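PDB 3EHC: SnoaL-like polyketide cyclase from Agrobacterium tumefaciens str. C58, which is of unknown function but belongs to the SnoaL-like polyketide cyclases and may act on a polyketide-like substrate. Local coordinates for residues B[22-27]-B[43-48]; B[10-15]-B[26-31]. All blocks are in the same frame, centred on the assembly; numbering follows the deposited sequence.

Interaction 1: B[22-27]-B[43-48]; sequences DELGTF and GYRDML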
loop_
_atom_site.group_PDB
_atom_site.type_symbol
_atom_site.label_atom_id
_atom_site.label_comp_id
_atom_site.label_asym_id
_atom_site.label_seq_id
_atom_site.Cartn_x
_atom_site.Cartn_y
_atom_site.Cartn_z
ATOM N N ASP B 22 -23.798 12.320 1.701
ATOM C CA ASP B 22 -24.627 12.718 2.835
ATOM C C ASP B 22 -24.576 11.635 3.908
ATOM O O ASP B 22 -24.729 11.919 5.088
ATOM C CB ASP B 22 -26.088 12.936 2.414
ATOM C CG ASP B 22 -26.259 14.081 1.424
ATOM O OD1 ASP B 22 -25.266 14.500 0.801
ATOM O OD2 ASP B 22 -27.396 14.562 1.269
ATOM N N GLU B 23 -24.366 10.392 3.470
ATOM C CA GLU B 23 -24.267 9.220 4.357
ATOM C C GLU B 23 -22.862 9.008 4.957
ATOM O O GLU B 23 -22.685 8.110 5.782
ATOM C CB GLU B 23 -24.652 7.935 3.575
ATOM C CG GLU B 23 -25.951 8.036 2.751
ATOM N N LEU B 24 -21.881 9.824 4.559
ATOM C CA LEU B 24 -20.460 9.539 4.839
ATOM C C LEU B 24 -20.135 9.346 6.322
ATOM O O LEU B 24 -19.344 8.470 6.683
ATOM C CB LEU B 24 -19.580 10.651 4.258
ATOM C CG LEU B 24 -18.062 10.482 4.238
ATOM C CD1 LEU B 24 -17.630 9.188 3.546
ATOM C CD2 LEU B 24 -17.473 11.699 3.545
ATOM N N GLY B 25 -20.742 10.157 7.175
ATOM C CA GLY B 25 -20.559 10.041 8.619
ATOM C C GLY B 25 -21.025 8.747 9.282
ATOM O O GLY B 25 -20.696 8.513 10.445
ATOM N N THR B 26 -21.800 7.922 8.569
ATOM C CA THR B 26 -22.103 6.549 9.005
ATOM C C THR B 26 -20.826 5.728 9.098
ATOM O O THR B 26 -20.694 4.886 9.979
ATOM C CB THR B 26 -23.116 5.858 8.043
ATOM O OG1 THR B 26 -24.424 6.385 8.294
ATOM C CG2 THR B 26 -23.154 4.324 8.216
ATOM N N PHE B 27 -19.879 6.014 8.195
ATOM C CA PHE B 27 -18.656 5.227 8.008
ATOM C C PHE B 27 -17.358 5.932 8.443
ATOM O O PHE B 27 -16.350 5.270 8.655
ATOM C CB PHE B 27 -18.533 4.866 6.526
ATOM C CG PHE B 27 -19.747 4.178 5.954
ATOM C CD1 PHE B 27 -20.048 2.874 6.302
ATOM C CD2 PHE B 27 -20.571 4.831 5.046
ATOM C CE1 PHE B 27 -21.151 2.240 5.774
ATOM C CE2 PHE B 27 -21.680 4.198 4.516
ATOM C CZ PHE B 27 -21.968 2.899 4.882
ATOM N N GLY B 43 -13.501 17.613 5.536
ATOM C CA GLY B 43 -12.298 17.558 4.713
ATOM C C GLY B 43 -12.194 16.282 3.898
ATOM O O GLY B 43 -11.720 16.308 2.775
ATOM N N TYR B 44 -12.646 15.178 4.489
ATOM C CA TYR B 44 -12.688 13.868 3.869
ATOM C C TYR B 44 -13.724 13.837 2.748
ATOM O O TYR B 44 -13.448 13.315 1.659
ATOM C CB TYR B 44 -12.992 12.813 4.942
ATOM C CG TYR B 44 -12.525 11.411 4.615
ATOM C CD1 TYR B 44 -13.270 10.605 3.764
ATOM C CD2 TYR B 44 -11.357 10.883 5.167
ATOM C CE1 TYR B 44 -12.869 9.309 3.442
ATOM C CE2 TYR B 44 -10.934 9.570 4.849
ATOM C CZ TYR B 44 -11.706 8.793 3.979
ATOM O OH TYR B 44 -11.355 7.495 3.634
ATOM N N ARG B 45 -14.903 14.399 3.007
ATOM C CA ARG B 45 -15.955 14.539 1.989
ATOM C C ARG B 45 -15.458 15.365 0.806
ATOM O O ARG B 45 -15.688 15.004 -0.339
ATOM C CB ARG B 45 -17.209 15.182 2.596
ATOM C CG ARG B 45 -18.395 15.295 1.636
ATOM C CD ARG B 45 -19.658 15.874 2.311
ATOM N NE ARG B 45 -20.213 14.976 3.337
ATOM C CZ ARG B 45 -20.156 15.171 4.661
ATOM N NH1 ARG B 45 -19.561 16.244 5.193
ATOM N NH2 ARG B 45 -20.707 14.274 5.476
ATOM N N ASP B 46 -14.781 16.474 1.089
ATOM C CA ASP B 46 -14.224 17.352 0.039
ATOM C C ASP B 46 -13.222 16.620 -0.825
ATOM O O ASP B 46 -13.173 16.823 -2.027
ATOM C CB ASP B 46 -13.488 18.571 0.634
ATOM C CG ASP B 46 -14.399 19.528 1.363
ATOM O OD1 ASP B 46 -15.636 19.508 1.134
ATOM O OD2 ASP B 46 -13.856 20.315 2.168
HETATM N N MSE B 47 -12.393 15.807 -0.187
HETATM C CA MSE B 47 -11.412 14.979 -0.878
HETATM C C MSE B 47 -12.053 14.012 -1.866
HETATM O O MSE B 47 -11.600 13.917 -2.992
HETATM C CB MSE B 47 -10.565 14.199 0.126
HETATM C CG MSE B 47 -9.645 13.151 -0.482
HETATM SE SE MSE B 47 -8.778 12.011 0.853
HETATM C CE MSE B 47 -10.253 10.799 1.352
ATOM N N LEU B 48 -13.096 13.302 -1.442
ATOM C CA LEU B 48 -13.819 12.375 -2.321
ATOM C C LEU B 48 -14.599 13.104 -3.435
ATOM O O LEU B 48 -14.647 12.611 -4.550
ATOM C CB LEU B 48 -14.761 11.473 -1.521
ATOM C CG LEU B 48 -14.177 10.648 -0.386
ATOM C CD1 LEU B 48 -15.312 10.158 0.543
ATOM C CD2 LEU B 48 -13.359 9.493 -0.962
#
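Leu24 holds CG anti to its backbone N (chi1 -171°), and Arg45 does the same with its own CG (chi1 -176°). The two side chains run past each other in opposite directions. The Arg45 chain bends at chi3 (-67°), the torsion that sets NE. Leu24 CD2 lies over one face of the guanidinium, while Leu24 CB sits 4.0 Å from Arg45 NH2. Nearer the helix, the same methyl reaches the start of the arginine side chain: Leu24 CD2 is 3.6 Å from Arg45 CA and equally close to Arg45 CB. The other branch goes deeper. Leu24 CD1 meets Leu48 CD1 tip to tip at 3.9 Å, one turn further along the helix. Tyr44 adds a looser flank, its CD1 4.3 Å from Leu24 CD2. Within the helix, the selenomethionine methyl Met47 CE rests 3.5 Å above the centre of the Tyr44 ring.

The polar ends look elsewhere: Arg45 NE donates to the carbonyl of Phe21, just ahead of the 22-27 turn, and Tyr44 OH pairs with Tyr12 OH. Asp22 OD1 stands 5.7 Å from Arg45 NE, not in contact, though its charge may still favour the guanidinium lying there.

What this joins is the turn after helix 5-17 and helix 40-54, two elements of the alpha+beta cone of the NTF2-like fold. Leu24 carries the contact, touching the buried Tyr44 and Leu48 and the aliphatic part of the more exposed Arg45. The chemistry across the interface is mainly van der Waals contact, with at most a distant electrostatic contribution from Asp22. The arginine does double duty: its carbons and flat face pack on the leucine while its NE binds the Phe21 carbonyl, in the loop just before the turn.

Interaction 2: B[10-15]-B[26-31]; sequences LAYLDS and TFVDDN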
loop_
_atom_site.group_PDB
_atom_site.type_symbol
_atom_site.label_atom_id
_atom_site.label_comp_id
_atom_site.label_asym_id
_atom_site.label_seq_id
_atom_site.Cartn_x
_atom_site.Cartn_y
_atom_site.Cartn_z
ATOM N N LEU B 10 -17.012 -2.680 2.878
ATOM C CA LEU B 10 -17.624 -2.889 1.572
ATOM C C LEU B 10 -18.896 -2.033 1.417
ATOM O O LEU B 10 -19.165 -1.563 0.315
ATOM C CB LEU B 10 -17.873 -4.378 1.295
ATOM C CG LEU B 10 -16.650 -5.287 1.097
ATOM C CD1 LEU B 10 -17.074 -6.713 0.833
ATOM C CD2 LEU B 10 -15.775 -4.830 -0.030
ATOM N N ALA B 11 -19.630 -1.798 2.518
ATOM C CA ALA B 11 -20.785 -0.886 2.523
ATOM C C ALA B 11 -20.314 0.564 2.300
ATOM O O ALA B 11 -20.952 1.330 1.600
ATOM C CB ALA B 11 -21.591 -1.020 3.827
ATOM N N TYR B 12 -19.173 0.924 2.880
ATOM C CA TYR B 12 -18.560 2.252 2.669
ATOM C C TYR B 12 -18.194 2.470 1.203
ATOM O O TYR B 12 -18.511 3.516 0.629
ATOM C CB TYR B 12 -17.332 2.427 3.590
ATOM C CG TYR B 12 -16.319 3.493 3.208
ATOM C CD1 TYR B 12 -16.601 4.841 3.343
ATOM C CD2 TYR B 12 -15.048 3.136 2.763
ATOM C CE1 TYR B 12 -15.652 5.822 3.012
ATOM C CE2 TYR B 12 -14.110 4.093 2.412
ATOM C CZ TYR B 12 -14.408 5.438 2.547
ATOM O OH TYR B 12 -13.457 6.396 2.194
ATOM N N LEU B 13 -17.565 1.466 0.597
ATOM C CA LEU B 13 -17.183 1.534 -0.820
ATOM C C LEU B 13 -18.408 1.616 -1.708
ATOM O O LEU B 13 -18.388 2.328 -2.724
ATOM C CB LEU B 13 -16.306 0.336 -1.238
ATOM C CG LEU B 13 -14.901 0.218 -0.652
ATOM C CD1 LEU B 13 -14.150 -0.919 -1.320
ATOM C CD2 LEU B 13 -14.137 1.537 -0.730
ATOM N N ASP B 14 -19.465 0.895 -1.324
ATOM C CA ASP B 14 -20.728 0.992 -2.034
ATOM C C ASP B 14 -21.310 2.394 -2.041
ATOM O O ASP B 14 -21.786 2.852 -3.069
ATOM C CB ASP B 14 -21.777 0.048 -1.464
ATOM C CG ASP B 14 -22.225 -0.941 -2.478
ATOM O OD1 ASP B 14 -21.355 -1.792 -2.810
ATOM O OD2 ASP B 14 -23.397 -0.828 -2.956
ATOM N N SER B 15 -21.297 3.055 -0.887
ATOM C CA SER B 15 -21.801 4.427 -0.806
ATOM C C SER B 15 -20.945 5.361 -1.674
ATOM O O SER B 15 -21.467 6.259 -2.325
ATOM C CB SER B 15 -21.915 4.936 0.650
ATOM O OG SER B 15 -20.688 5.406 1.182
ATOM N N THR B 26 -21.800 7.922 8.569
ATOM C CA THR B 26 -22.103 6.549 9.005
ATOM C C THR B 26 -20.826 5.728 9.098
ATOM O O THR B 26 -20.694 4.886 9.979
ATOM C CB THR B 26 -23.116 5.858 8.043
ATOM O OG1 THR B 26 -24.424 6.385 8.294
ATOM C CG2 THR B 26 -23.154 4.324 8.216
ATOM N N PHE B 27 -19.879 6.014 8.195
ATOM C CA PHE B 27 -18.656 5.227 8.008
ATOM C C PHE B 27 -17.358 5.932 8.443
ATOM O O PHE B 27 -16.350 5.270 8.655
ATOM C CB PHE B 27 -18.533 4.866 6.526
ATOM C CG PHE B 27 -19.747 4.178 5.954
ATOM C CD1 PHE B 27 -20.048 2.874 6.302
ATOM C CD2 PHE B 27 -20.571 4.831 5.046
ATOM C CE1 PHE B 27 -21.151 2.240 5.774
ATOM C CE2 PHE B 27 -21.680 4.198 4.516
ATOM C CZ PHE B 27 -21.968 2.899 4.882
ATOM N N VAL B 28 -17.374 7.260 8.563
ATOM C CA VAL B 28 -16.147 8.051 8.788
ATOM C C VAL B 28 -16.338 8.934 10.032
ATOM O O VAL B 28 -17.343 9.614 10.157
ATOM C CB VAL B 28 -15.768 8.894 7.516
ATOM C CG1 VAL B 28 -14.571 9.817 7.748
ATOM C CG2 VAL B 28 -15.460 7.962 6.344
ATOM N N ASP B 29 -15.373 8.867 10.955
ATOM C CA ASP B 29 -15.366 9.624 12.209
ATOM C C ASP B 29 -15.365 11.139 11.946
ATOM O O ASP B 29 -14.867 11.599 10.900
ATOM C CB ASP B 29 -14.134 9.228 13.034
ATOM C CG ASP B 29 -14.194 9.719 14.484
ATOM O OD1 ASP B 29 -13.682 10.833 14.776
ATOM O OD2 ASP B 29 -14.710 8.964 15.350
ATOM N N ASP B 30 -15.923 11.913 12.878
ATOM C CA ASP B 30 -15.931 13.387 12.754
ATOM C C ASP B 30 -14.515 13.971 12.657
ATOM O O ASP B 30 -14.282 14.983 11.986
ATOM C CB ASP B 30 -16.632 14.042 13.941
ATOM C CG ASP B 30 -18.139 13.866 13.921
ATOM O OD1 ASP B 30 -18.716 13.409 12.904
ATOM O OD2 ASP B 30 -18.747 14.209 14.955
ATOM N N ASN B 31 -13.577 13.317 13.339
ATOM C CA ASN B 31 -12.195 13.756 13.419
ATOM C C ASN B 31 -11.239 12.873 12.643
ATOM O O ASN B 31 -10.070 12.765 13.002
ATOM C CB ASN B 31 -11.765 13.787 14.886
ATOM C CG ASN B 31 -12.465 14.851 15.658
ATOM O OD1 ASN B 31 -12.528 15.997 15.224
ATOM N ND2 ASN B 31 -13.006 14.488 16.807
#
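Helix 5-17, the N-terminal helix of this NTF2-like fold, here receives the chain as it leaves a turn and enters strand 28-29, and Phe27 makes the join by laying its ring flat on the helix backbone. Tyr12 CA sits 3.8 Å from the centroid of the Phe27 ring and just 3° off the ring normal, a nearly ideal CH-pi contact, and Tyr12 N lies over the same face. On the opposite face Thr26 CG2 stands 3.7 Å above the ring centre, so the phenyl is sandwiched between helix backbone and its own neighbour's methyl.

Around the ring, Ala11 CB touches Phe27 CE1 at 3.8 Å, and Ser15 OG approaches Phe27 CE2 at 3.7 Å. Ser15 holds its OG between its backbone N and carbonyl carbon (chi1 82°), from where the hydroxyl donates to Tyr12 O at 2.9 Å. The Tyr12 side chain crosses that of Phe27 obliquely, bringing Tyr12 CD1 to within 3.7 Å of Phe27 CB; further out, Tyr12 CE1 meets Val28 CG2 at 4.0 Å. Val28 also packs against helix 40-54 and strand 110-118. At the far end of the segment Asp29 OD1 accepts from Asn31 N at 2.9 Å, an Asx turn where the chain rounds its corner.

Phe27 and Asp29 also form backbone bonds with Ile111, which fixes this short strand beside strand 110-118. Between the helix and residues 27-28 the chemistry is dispersion and CH-pi contact. Polar backbone atoms border the ring as well, among them Ala11 O, which accepts from Ser15 N within the helix. Because the Ser15 hydroxyl spends its proton on the helix's own carbonyl, it can lie beside an aromatic ring with its donor need already met.

Overall arrangement
Interactions 1 and 2 follow one another along the chain, sharing Thr26 and Phe27, and their centres are about 7 Å apart. Leu24 and Phe27 turn to different helices: Leu24 goes to helix 40-54, Phe27 to helix 5-17. Interaction 1 is the more buried, leucine side chains with a tyrosine ring and an arginine beside them; interaction 2 is partly buried and relies on an aromatic face against helix backbone. The probable hydrogen bond between Tyr44 OH and Tyr12 OH, 2.8 Å long, links the two helices directly. Separately, Leu24 CD1 packs on Tyr12 CE1, which joins the turn to helix 5-17.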